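Local coordinates for transcriptional regulator (NtrC family) (Aquifex aeolicus, PDB 3DZD), which probably activates sigma54-dependent transcription as a two-component response regulator with an AAA+ ATPase domain, here in its inactive state with ADP bound, at residues 311-316 against 328-333; 318-323 against 356-361; 158-163 against 300-305; 304-309 against 337-342. One frame throughout, in Å; residues are numbered along the deposited sequence.

Interaction 1: 311-316 against 328-333. With ADP (adenosine-5'-diphosphate), chain C.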
# COMPACT_ATOMS: atom_id res chain seq x y z
N LEU A 311 17.46 18.41 13.69
CA LEU A 311 16.90 18.13 12.39
C LEU A 311 18.00 18.08 11.32
O LEU A 311 17.99 17.20 10.45
CB LEU A 311 15.85 19.19 12.05
CG LEU A 311 14.54 19.00 12.81
CD1 LEU A 311 13.69 20.27 12.83
CD2 LEU A 311 13.76 17.82 12.22
N ALA A 312 18.94 19.02 11.40
CA ALA A 312 20.05 19.06 10.45
C ALA A 312 20.85 17.77 10.49
O ALA A 312 21.21 17.21 9.45
CB ALA A 312 20.96 20.26 10.74
N GLU A 313 21.13 17.30 11.70
CA GLU A 313 21.92 16.09 11.88
C GLU A 313 21.13 14.89 11.37
O GLU A 313 21.70 13.97 10.79
CB GLU A 313 22.29 15.91 13.35
CG GLU A 313 23.31 16.93 13.83
CD GLU A 313 23.50 16.94 15.34
OE1 GLU A 313 22.57 16.51 16.06
OE2 GLU A 313 24.57 17.38 15.79
N TYR A 314 19.82 14.92 11.57
CA TYR A 314 18.95 13.84 11.13
C TYR A 314 18.92 13.78 9.60
O TYR A 314 18.95 12.69 9.01
CB TYR A 314 17.55 14.03 11.71
CG TYR A 314 16.44 13.24 11.03
CD1 TYR A 314 16.14 11.94 11.42
CD2 TYR A 314 15.67 13.82 10.04
CE1 TYR A 314 15.12 11.23 10.81
CE2 TYR A 314 14.65 13.12 9.42
CZ TYR A 314 14.39 11.83 9.81
OH TYR A 314 13.36 11.16 9.19
N PHE A 315 18.87 14.94 8.95
CA PHE A 315 18.83 14.98 7.49
C PHE A 315 20.20 14.67 6.90
O PHE A 315 20.32 13.95 5.91
CB PHE A 315 18.29 16.33 6.99
CG PHE A 315 16.81 16.53 7.25
CD1 PHE A 315 15.88 15.59 6.83
CD2 PHE A 315 16.36 17.66 7.93
CE1 PHE A 315 14.52 15.76 7.08
CE2 PHE A 315 15.00 17.85 8.17
CZ PHE A 315 14.08 16.90 7.75
N LEU A 316 21.24 15.22 7.51
CA LEU A 316 22.61 15.00 7.05
C LEU A 316 22.95 13.52 7.05
O LEU A 316 23.58 13.02 6.12
CB LEU A 316 23.59 15.76 7.94
CG LEU A 316 25.07 15.60 7.60
CD1 LEU A 316 25.38 16.26 6.25
CD2 LEU A 316 25.94 16.19 8.70
N PHE A 328 29.47 13.19 7.61
CA PHE A 328 28.53 12.85 8.67
C PHE A 328 28.49 13.80 9.86
O PHE A 328 27.63 13.68 10.73
CB PHE A 328 28.74 11.41 9.14
CG PHE A 328 28.24 10.39 8.16
CD1 PHE A 328 26.90 10.02 8.16
CD2 PHE A 328 29.09 9.84 7.22
CE1 PHE A 328 26.43 9.10 7.26
CE2 PHE A 328 28.62 8.92 6.31
CZ PHE A 328 27.29 8.54 6.33
N GLU A 329 29.40 14.77 9.91
CA GLU A 329 29.35 15.74 10.99
C GLU A 329 29.13 17.15 10.49
O GLU A 329 29.65 17.54 9.44
CB GLU A 329 30.61 15.67 11.86
CG GLU A 329 31.88 16.07 11.14
CD GLU A 329 33.01 16.42 12.09
OE1 GLU A 329 33.97 15.62 12.20
OE2 GLU A 329 32.94 17.49 12.74
N LEU A 330 28.34 17.90 11.25
CA LEU A 330 28.19 19.33 11.03
C LEU A 330 29.27 20.05 11.81
O LEU A 330 29.46 19.81 13.00
CB LEU A 330 26.83 19.80 11.55
CG LEU A 330 25.58 19.27 10.87
CD1 LEU A 330 24.33 19.66 11.66
CD2 LEU A 330 25.53 19.78 9.43
N SER A 331 29.98 20.96 11.14
CA SER A 331 31.00 21.74 11.82
C SER A 331 30.33 22.61 12.87
O SER A 331 29.14 22.91 12.77
CB SER A 331 31.76 22.62 10.83
OG SER A 331 31.04 23.81 10.53
N GLU A 332 31.09 23.00 13.89
CA GLU A 332 30.55 23.90 14.89
C GLU A 332 30.15 25.21 14.24
O GLU A 332 29.16 25.83 14.63
CB GLU A 332 31.57 24.14 16.01
CG GLU A 332 31.48 23.13 17.13
CD GLU A 332 30.08 23.05 17.70
OE1 GLU A 332 29.52 24.11 18.07
OE2 GLU A 332 29.53 21.92 17.78
N GLU A 333 30.92 25.61 13.24
CA GLU A 333 30.61 26.82 12.48
C GLU A 333 29.23 26.71 11.84
O GLU A 333 28.44 27.65 11.90
CB GLU A 333 31.68 27.05 11.40
CG GLU A 333 32.92 27.78 11.89
CD GLU A 333 33.74 26.98 12.90
OE1 GLU A 333 33.69 25.73 12.87
OE2 GLU A 333 34.46 27.62 13.71
PB ADP C . 3.80 20.78 6.07
O1B ADP C . 3.02 19.48 6.03
O2B ADP C . 3.51 21.73 4.93
O3B ADP C . 3.76 21.49 7.39
PA ADP C . 6.00 18.96 5.55
O1A ADP C . 6.08 18.10 6.78
O2A ADP C . 5.28 18.39 4.35
O3A ADP C . 5.38 20.40 5.96
O5' ADP C . 7.50 19.34 5.09
C5' ADP C . 8.61 19.02 5.91
C4' ADP C . 9.55 18.03 5.24
O4' ADP C . 10.51 17.68 6.22
C3' ADP C . 8.83 16.73 4.95
O3' ADP C . 9.60 15.98 4.00
C2' ADP C . 8.88 15.94 6.24
O2' ADP C . 9.13 14.58 5.88
C1' ADP C . 10.10 16.50 6.93
N9 ADP C . 9.82 16.87 8.33
C8 ADP C . 9.04 17.89 8.73
N7 ADP C . 9.00 18.00 10.07
C5 ADP C . 9.78 17.02 10.56
C6 ADP C . 10.17 16.56 11.91
N6 ADP C . 9.70 17.20 13.02
N1 ADP C . 11.00 15.51 12.00
C2 ADP C . 11.46 14.88 10.90
N3 ADP C . 11.14 15.24 9.64
C4 ADP C . 10.32 16.28 9.41
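Of the two backbone bonds closed inside 311-316, the shorter holds Ala312 O, which takes one N-H, that of Leu316 N, at 2.8 Å. Across the contact there is no hydrogen bond at all, and it is carried by Leu330 and Leu316. The CG of Leu330 lies anti to its own carbonyl carbon (chi1 -65°), which sends the branched end toward helix 307-322, where the two methyls part company. CD1 settles on Ala312 CB at 3.5 Å and also against Glu313 CG at 3.6 Å, so that the glutamate contributes the aliphatic part of its chain. CD2 goes the other way along the helix and meets Leu316 CD2, 3.7 Å off. Leu316, with CG anti to its backbone N (chi1 179°), uses that same methyl to cover the connecting backbone, 3.6 Å from Phe328 O. An alanine in place of Leu330 would lose CG and both methyls and would probably loosen the hold of 328-330 on the helix at Ala312 and Leu316. Just beyond, Ser331 caps the start of helix 332-339 through OG to Thr334 N, while Leu316 also packs on Val358 of helix 346-359. A different face of helix 307-322 looks to the nucleotide: Leu311 CD2 lies 3.6 Å from ADP N1, Tyr314 CE2 is 3.9 Å from ADP C2, and Phe315 CZ comes near ADP N3. With aliphatic carbon on one flank and adenine on another, the helix joins the lid interior to the nucleotide by shape and apolar packing, and directional bonds take no part across 311-316 and 328-333.

Interaction 2: 318-323 against 356-361; sequences KFAKEY and RAVILC
This is a buried, wholly apolar packing of the C-terminal end of helix 307-322 on the C-terminal end of helix 346-359 in the AAA+ lid, without a hydrogen bond between the two segments. Val358 carries it, with CB directed toward the partner helix. Its CG1, anti to the backbone N (chi1 177°), comes closest to backbone, 3.7 Å from Ala320 N, and also touches Tyr323 CD2. CG2, beside its own backbone N, takes the neighbouring position against Phe319 CB at 3.9 Å. The ring of Phe319 then turns away from 356-361 and packs on Glu355 and Lys351, one and two turns before Val358 on the same helix. One turn after Phe319, where helix 307-322 ends, Tyr323 closes the contact: its CE2 and CD2 both lie 4.0 Å from Ile359 CG1, the two side chains crossing obliquely. Its rotation is probably steadied from outside, since OH is hydrogen-bonded to Glu355 and Arg348 of the second subunit makes a cation-pi contact with the ring. Lys325 NZ, in the connection that follows, is hydrogen-bonded to Ile359 O, and a disulfide joins Cys361 to Cys327. The contact thus pins together two helix ends that have helix 332-339 between them in sequence and no strand anywhere in that interval, with the loop around Phe328 lying against Ala320 and the second subunit reaching Tyr323 and Ile359.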
# COMPACT_ATOMS: atom_id res chain seq x y z
N LYS A 318 20.67 10.92 7.07
CA LYS A 318 19.77 10.22 6.17
C LYS A 318 20.19 10.33 4.71
O LYS A 318 20.10 9.36 3.95
CB LYS A 318 18.34 10.72 6.36
CG LYS A 318 17.38 10.32 5.26
CD LYS A 318 15.94 10.42 5.75
CE LYS A 318 15.05 10.91 4.63
NZ LYS A 318 15.60 12.18 4.06
N PHE A 319 20.66 11.51 4.32
CA PHE A 319 21.06 11.75 2.94
C PHE A 319 22.46 11.21 2.64
O PHE A 319 22.66 10.53 1.64
CB PHE A 319 20.95 13.23 2.57
CG PHE A 319 19.55 13.74 2.54
CD1 PHE A 319 18.55 13.02 1.89
CD2 PHE A 319 19.20 14.94 3.17
CE1 PHE A 319 17.24 13.48 1.87
CE2 PHE A 319 17.91 15.40 3.15
CZ PHE A 319 16.93 14.68 2.50
N ALA A 320 23.42 11.52 3.52
CA ALA A 320 24.78 11.02 3.36
C ALA A 320 24.81 9.50 3.22
O ALA A 320 25.59 8.94 2.44
CB ALA A 320 25.66 11.47 4.53
N LYS A 321 23.95 8.83 3.98
CA LYS A 321 23.84 7.39 3.90
C LYS A 321 23.23 7.01 2.55
O LYS A 321 23.71 6.11 1.86
CB LYS A 321 22.95 6.86 5.04
CG LYS A 321 23.27 5.45 5.51
CD LYS A 321 24.52 5.42 6.39
CE LYS A 321 24.83 4.01 6.90
NZ LYS A 321 25.49 3.13 5.89
N GLU A 322 22.19 7.74 2.16
CA GLU A 322 21.40 7.39 0.99
C GLU A 322 22.05 7.77 -0.34
O GLU A 322 21.82 7.13 -1.36
CB GLU A 322 20.01 7.99 1.10
CG GLU A 322 19.15 7.79 -0.12
CD GLU A 322 17.85 8.58 -0.05
OE1 GLU A 322 17.12 8.62 -1.06
OE2 GLU A 322 17.58 9.17 1.03
N TYR A 323 22.87 8.82 -0.34
CA TYR A 323 23.59 9.24 -1.55
C TYR A 323 25.06 8.84 -1.48
O TYR A 323 25.93 9.49 -2.07
CB TYR A 323 23.47 10.75 -1.77
CG TYR A 323 22.05 11.28 -1.81
CD1 TYR A 323 20.98 10.42 -2.04
CD2 TYR A 323 21.78 12.64 -1.66
CE1 TYR A 323 19.68 10.89 -2.08
CE2 TYR A 323 20.47 13.12 -1.71
CZ TYR A 323 19.43 12.24 -1.91
OH TYR A 323 18.13 12.69 -1.97
N ARG A 356 20.97 19.52 -0.33
CA ARG A 356 21.83 20.22 -1.27
C ARG A 356 23.27 20.04 -0.83
O ARG A 356 24.12 19.60 -1.59
CB ARG A 356 21.45 21.69 -1.31
CG ARG A 356 22.43 22.58 -2.02
CD ARG A 356 22.12 22.69 -3.50
NE ARG A 356 22.94 23.74 -4.11
CZ ARG A 356 23.30 23.77 -5.39
NH1 ARG A 356 22.91 22.81 -6.22
NH2 ARG A 356 24.05 24.77 -5.83
N ALA A 357 23.53 20.38 0.43
CA ALA A 357 24.87 20.26 0.99
C ALA A 357 25.50 18.89 0.72
O ALA A 357 26.67 18.81 0.39
CB ALA A 357 24.82 20.52 2.49
N VAL A 358 24.70 17.83 0.85
CA VAL A 358 25.18 16.46 0.72
C VAL A 358 25.42 16.09 -0.74
O VAL A 358 26.35 15.35 -1.06
CB VAL A 358 24.16 15.47 1.32
CG1 VAL A 358 24.62 14.03 1.11
CG2 VAL A 358 23.96 15.75 2.81
N ILE A 359 24.57 16.61 -1.62
CA ILE A 359 24.70 16.37 -3.06
C ILE A 359 26.03 16.91 -3.59
O ILE A 359 26.65 16.31 -4.46
CB ILE A 359 23.48 16.96 -3.82
CG1 ILE A 359 22.29 16.01 -3.70
CG2 ILE A 359 23.84 17.21 -5.28
CD1 ILE A 359 20.94 16.62 -4.08
N LEU A 360 26.47 18.04 -3.04
CA LEU A 360 27.77 18.63 -3.37
C LEU A 360 28.81 18.31 -2.30
O LEU A 360 29.66 19.14 -1.99
CB LEU A 360 27.61 20.16 -3.41
CG LEU A 360 26.32 20.67 -4.06
CD1 LEU A 360 26.24 22.21 -4.04
CD2 LEU A 360 26.20 20.12 -5.49
N CYS A 361 28.74 17.12 -1.73
CA CYS A 361 29.45 16.85 -0.48
C CYS A 361 30.98 16.81 -0.55
O CYS A 361 31.57 16.78 -1.63
CB CYS A 361 28.95 15.55 0.14
SG CYS A 361 29.31 15.44 1.88

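Interaction 3: 158-163 against 300-305; sequences TGESGT and PLRERG. With ADP (adenosine-5'-diphosphate), chain C.
Glu160 leaves the phosphate-binding loop with CB directed at 300-305 and CG anti to the carbonyl carbon (chi1 -69°), and its extended chain passes alongside Pro300, whose CG lies 4.0 Å from Glu160 CD. OE1 rests 3.8 Å from Pro300 CB and accepts Arg302 NH1 at 3.1 Å on its syn lone pair, with a further bond from Asn346 ND2. OE2 takes Arg302 NH2, also at 3.1 Å, but from above the carboxylate plane. The salt bridge is therefore end-on and two-pronged yet twisted, carboxylate and guanidinium standing 34° apart, with Pro300 CB over one guanidinium face. A glutamine here would probably weaken this link, because the negative charge and one of the two acceptors would go. Deeper in, Arg304 NH2 gives a fairly straight, in-plane bond to Thr163 O (3.1 Å) and another to Pro299 O. A water 2.5 Å from Thr163 O also accepts from Arg304 NH1 and from ADP N6. Thr163 OG1 turns back to Glu160 O, bracing the type II turn, while Gly162 N binds ADP O2B. The segment 159-163 belongs to the Walker A motif (P-loop), so the charged pair at the outer side and Arg304 link the P-loop to the start of the lid, with the water bridging to the adenine amino group, consistent with a lid held by polar bonds at the nucleotide site.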
# COMPACT_ATOMS: atom_id res chain seq x y z
N THR A 158 -2.81 23.79 12.95
CA THR A 158 -2.37 25.10 12.47
C THR A 158 -0.85 25.24 12.54
O THR A 158 -0.19 24.75 13.45
CB THR A 158 -3.01 26.27 13.27
OG1 THR A 158 -4.44 26.16 13.21
CG2 THR A 158 -2.60 27.63 12.68
N GLY A 159 -0.28 25.90 11.55
CA GLY A 159 1.16 26.05 11.50
C GLY A 159 1.57 26.64 10.18
O GLY A 159 0.83 26.54 9.21
N GLU A 160 2.76 27.23 10.15
CA GLU A 160 3.31 27.76 8.92
C GLU A 160 3.66 26.63 7.96
O GLU A 160 3.65 25.45 8.34
CB GLU A 160 4.55 28.60 9.21
CG GLU A 160 4.26 29.89 9.94
CD GLU A 160 5.49 30.78 10.05
OE1 GLU A 160 6.60 30.31 9.70
OE2 GLU A 160 5.34 31.96 10.49
N SER A 161 3.98 27.00 6.72
CA SER A 161 4.31 26.01 5.71
C SER A 161 5.57 25.28 6.09
O SER A 161 6.51 25.88 6.61
CB SER A 161 4.48 26.68 4.35
OG SER A 161 3.29 27.34 3.98
N GLY A 162 5.58 23.98 5.83
CA GLY A 162 6.74 23.15 6.10
C GLY A 162 7.06 22.94 7.56
O GLY A 162 8.22 22.73 7.90
N THR A 163 6.07 22.99 8.44
CA THR A 163 6.32 22.74 9.87
C THR A 163 6.02 21.30 10.33
O THR A 163 6.09 21.01 11.52
CB THR A 163 5.56 23.71 10.77
OG1 THR A 163 4.18 23.69 10.41
CG2 THR A 163 6.08 25.12 10.62
N PRO A 300 6.72 27.67 14.40
CA PRO A 300 7.75 27.76 13.36
C PRO A 300 9.06 27.17 13.85
O PRO A 300 9.31 27.08 15.06
CB PRO A 300 7.92 29.27 13.15
CG PRO A 300 6.69 29.89 13.73
CD PRO A 300 6.24 28.99 14.83
N LEU A 301 9.88 26.75 12.90
CA LEU A 301 11.17 26.16 13.21
C LEU A 301 12.04 27.10 14.06
O LEU A 301 12.71 26.65 14.99
CB LEU A 301 11.88 25.76 11.91
CG LEU A 301 13.33 25.28 12.02
CD1 LEU A 301 13.47 24.16 13.03
CD2 LEU A 301 13.83 24.84 10.63
N ARG A 302 12.01 28.40 13.75
CA ARG A 302 12.78 29.39 14.49
C ARG A 302 12.32 29.58 15.94
O ARG A 302 12.95 30.30 16.71
CB ARG A 302 12.76 30.75 13.78
CG ARG A 302 11.40 31.40 13.79
CD ARG A 302 11.27 32.46 12.73
NE ARG A 302 9.92 33.04 12.69
CZ ARG A 302 8.94 32.60 11.91
NH1 ARG A 302 9.12 31.56 11.09
NH2 ARG A 302 7.76 33.20 11.94
N GLU A 303 11.20 28.95 16.31
CA GLU A 303 10.73 29.01 17.70
C GLU A 303 11.09 27.74 18.46
O GLU A 303 10.62 27.55 19.57
CB GLU A 303 9.21 29.22 17.77
CG GLU A 303 8.76 30.64 17.47
CD GLU A 303 7.26 30.84 17.69
OE1 GLU A 303 6.68 30.21 18.62
OE2 GLU A 303 6.65 31.64 16.94
N ARG A 304 11.92 26.90 17.86
CA ARG A 304 12.14 25.55 18.40
C ARG A 304 13.54 25.33 18.97
O ARG A 304 13.97 24.19 19.16
CB ARG A 304 11.84 24.50 17.35
CG ARG A 304 10.44 24.57 16.83
CD ARG A 304 10.08 23.29 16.14
NE ARG A 304 8.91 23.44 15.29
CZ ARG A 304 8.56 22.56 14.36
NH1 ARG A 304 9.31 21.48 14.18
NH2 ARG A 304 7.46 22.76 13.62
N GLY A 305 14.22 26.43 19.28
CA GLY A 305 15.51 26.35 19.92
C GLY A 305 16.49 25.59 19.07
O GLY A 305 16.73 25.96 17.90
PB ADP C . 3.80 20.78 6.07
O1B ADP C . 3.02 19.48 6.03
O2B ADP C . 3.51 21.73 4.93
O3B ADP C . 3.76 21.49 7.39
PA ADP C . 6.00 18.96 5.55
O1A ADP C . 6.08 18.10 6.78
O2A ADP C . 5.28 18.39 4.35
O3A ADP C . 5.38 20.40 5.96
O5' ADP C . 7.50 19.34 5.09
C5' ADP C . 8.61 19.02 5.91
C4' ADP C . 9.55 18.03 5.24
O4' ADP C . 10.51 17.68 6.22
C3' ADP C . 8.83 16.73 4.95
O3' ADP C . 9.60 15.98 4.00
C2' ADP C . 8.88 15.94 6.24
O2' ADP C . 9.13 14.58 5.88
C1' ADP C . 10.10 16.50 6.93
N9 ADP C . 9.82 16.87 8.33
C8 ADP C . 9.04 17.89 8.73
N7 ADP C . 9.00 18.00 10.07
C5 ADP C . 9.78 17.02 10.56
C6 ADP C . 10.17 16.56 11.91
N6 ADP C . 9.70 17.20 13.02
N1 ADP C . 11.00 15.51 12.00
C2 ADP C . 11.46 14.88 10.90
N3 ADP C . 11.14 15.24 9.64
C4 ADP C . 10.32 16.28 9.41
O HOH W 1 7.98 19.58 12.36

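Interaction 4: 304-309 against 337-342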
# COMPACT_ATOMS: atom_id res chain seq x y z
N ARG A 304 11.92 26.90 17.86
CA ARG A 304 12.14 25.55 18.40
C ARG A 304 13.54 25.33 18.97
O ARG A 304 13.97 24.19 19.16
CB ARG A 304 11.84 24.50 17.35
CG ARG A 304 10.44 24.57 16.83
CD ARG A 304 10.08 23.29 16.14
NE ARG A 304 8.91 23.44 15.29
CZ ARG A 304 8.56 22.56 14.36
NH1 ARG A 304 9.31 21.48 14.18
NH2 ARG A 304 7.46 22.76 13.62
N GLY A 305 14.22 26.43 19.28
CA GLY A 305 15.51 26.35 19.92
C GLY A 305 16.49 25.59 19.07
O GLY A 305 16.73 25.96 17.90
N LYS A 306 17.05 24.53 19.64
CA LYS A 306 18.11 23.78 18.99
C LYS A 306 17.59 22.57 18.20
O LYS A 306 18.36 21.74 17.73
CB LYS A 306 19.16 23.38 20.04
CG LYS A 306 20.16 24.51 20.34
CD LYS A 306 20.61 24.52 21.79
CE LYS A 306 21.93 23.80 21.99
NZ LYS A 306 23.04 24.51 21.28
N ASP A 307 16.28 22.49 18.04
CA ASP A 307 15.72 21.47 17.17
C ASP A 307 16.31 21.63 15.77
O ASP A 307 16.41 20.67 15.03
CB ASP A 307 14.20 21.57 17.09
CG ASP A 307 13.50 20.88 18.25
OD1 ASP A 307 14.18 20.25 19.09
OD2 ASP A 307 12.25 20.98 18.32
N VAL A 308 16.71 22.85 15.42
CA VAL A 308 17.26 23.11 14.09
C VAL A 308 18.52 22.26 13.86
O VAL A 308 18.73 21.74 12.76
CB VAL A 308 17.54 24.61 13.85
CG1 VAL A 308 18.30 25.21 15.01
CG2 VAL A 308 18.31 24.82 12.56
N ILE A 309 19.32 22.10 14.90
CA ILE A 309 20.50 21.24 14.83
C ILE A 309 20.13 19.76 14.81
O ILE A 309 20.71 18.98 14.05
CB ILE A 309 21.42 21.46 16.02
CG1 ILE A 309 21.80 22.94 16.13
CG2 ILE A 309 22.64 20.59 15.88
CD1 ILE A 309 22.15 23.57 14.81
N TYR A 337 25.70 28.88 12.21
CA TYR A 337 25.05 29.46 11.04
C TYR A 337 23.56 29.13 10.97
O TYR A 337 22.75 30.00 10.67
CB TYR A 337 25.75 29.01 9.77
CG TYR A 337 25.03 29.39 8.49
CD1 TYR A 337 25.31 30.60 7.85
CD2 TYR A 337 24.07 28.56 7.92
CE1 TYR A 337 24.66 30.96 6.68
CE2 TYR A 337 23.41 28.91 6.75
CZ TYR A 337 23.72 30.11 6.13
OH TYR A 337 23.07 30.48 4.98
N LEU A 338 23.22 27.86 11.20
CA LEU A 338 21.82 27.42 11.15
C LEU A 338 20.97 28.17 12.18
O LEU A 338 19.86 28.62 11.89
CB LEU A 338 21.73 25.92 11.39
CG LEU A 338 22.38 24.97 10.37
CD1 LEU A 338 22.37 23.54 10.86
CD2 LEU A 338 21.70 25.06 9.01
N MSE A 339 21.52 28.33 13.38
CA MSE A 339 20.81 28.96 14.49
C MSE A 339 20.53 30.44 14.24
O MSE A 339 19.72 31.06 14.94
CB MSE A 339 21.61 28.79 15.77
CG MSE A 339 21.70 27.36 16.23
SE MSE A 339 20.08 26.84 17.16
CE MSE A 339 20.29 28.00 18.71
N LYS A 340 21.18 31.01 13.23
CA LYS A 340 21.02 32.42 12.95
C LYS A 340 20.02 32.66 11.83
O LYS A 340 19.73 33.79 11.48
CB LYS A 340 22.37 33.06 12.62
CG LYS A 340 23.29 33.20 13.82
CD LYS A 340 24.77 33.11 13.42
CE LYS A 340 25.21 34.31 12.61
NZ LYS A 340 26.60 34.14 12.09
N GLN A 341 19.49 31.58 11.27
CA GLN A 341 18.56 31.70 10.15
C GLN A 341 17.11 31.85 10.63
O GLN A 341 16.75 31.39 11.70
CB GLN A 341 18.71 30.53 9.17
CG GLN A 341 20.14 30.35 8.66
CD GLN A 341 20.72 31.64 8.08
OE1 GLN A 341 20.22 32.15 7.07
NE2 GLN A 341 21.78 32.16 8.70
N GLU A 342 16.30 32.50 9.80
CA GLU A 342 14.88 32.67 10.06
C GLU A 342 14.04 31.45 9.69
O GLU A 342 13.07 31.13 10.38
CB GLU A 342 14.36 33.89 9.32
CG GLU A 342 14.79 35.18 9.98
CD GLU A 342 14.08 35.36 11.30
OE1 GLU A 342 12.84 35.22 11.30
OE2 GLU A 342 14.76 35.65 12.31
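Apolar contacts dominate. Val308 points at helix 332-339 and splits its methyls: CG2 rests on Leu338 CB at 3.8 Å, and CG1, in the crowded position between backbone N and carbonyl carbon (chi1 48°), meets the selenium of Met339, a selenomethionine, at a tight 3.2 Å. Ile309 reaches in with its terminal CD1, which touches Leu338 CD1 at 4.0 Å and Met339 CG at 4.1 Å. The Met339 chain bends at chi2 and chi3, folding its end back over the turn that precedes helix 307-322. There CE lies 3.9 Å from Lys306 CG, so the lysine takes part through its aliphatic root. One mixed contact accompanies these, Gly305 O standing 3.5 Å from Met339 SE. Polar interactions all stay within a segment or go elsewhere. Asp307 N closes the type II' turn on Arg304 O, with Gly305 at a positive phi of 61° that suits glycine. Asp307 turns away from 337-342 and its OD1 accepts from Glu134 N and His135 N. At the far end Tyr337 O is gripped by two donors, Lys340 N and Gln341 NE2, the amide nitrogen being 3.1 Å away; Gln341 NE2 also sits above one face of the Tyr337 ring. Trp343 covers Val308 from outside the two segments. The first turn of one helix is thus laid against the last turn of another by Val308, Ile309 and Leu338 together with the bent chain of Met339, a packing consistent with the small all-helical lid of AAA+ ATPases.

How the interactions relate
Interactions 1, 2 and 4 all build on helix 307-322 and stay within the lid: 4 holds its start against the end of helix 332-339, 1 its middle against the loop that precedes that helix, and 2 its end against helix 346-359. All three are apolar. Interaction 2 is buried, whereas 1 and 4 each have a more exposed margin. Interaction 1 touches both others, through Leu316 on Val358 and Ala312 on Leu338. Interaction 3, also largely buried with Arg302 on its exposed side, differs in kind: it joins the P-loop to the lid through a salt bridge, an arginine-carbonyl bond and a water. It shares Arg304 and Gly305 with interaction 4, and ADP with interaction 1.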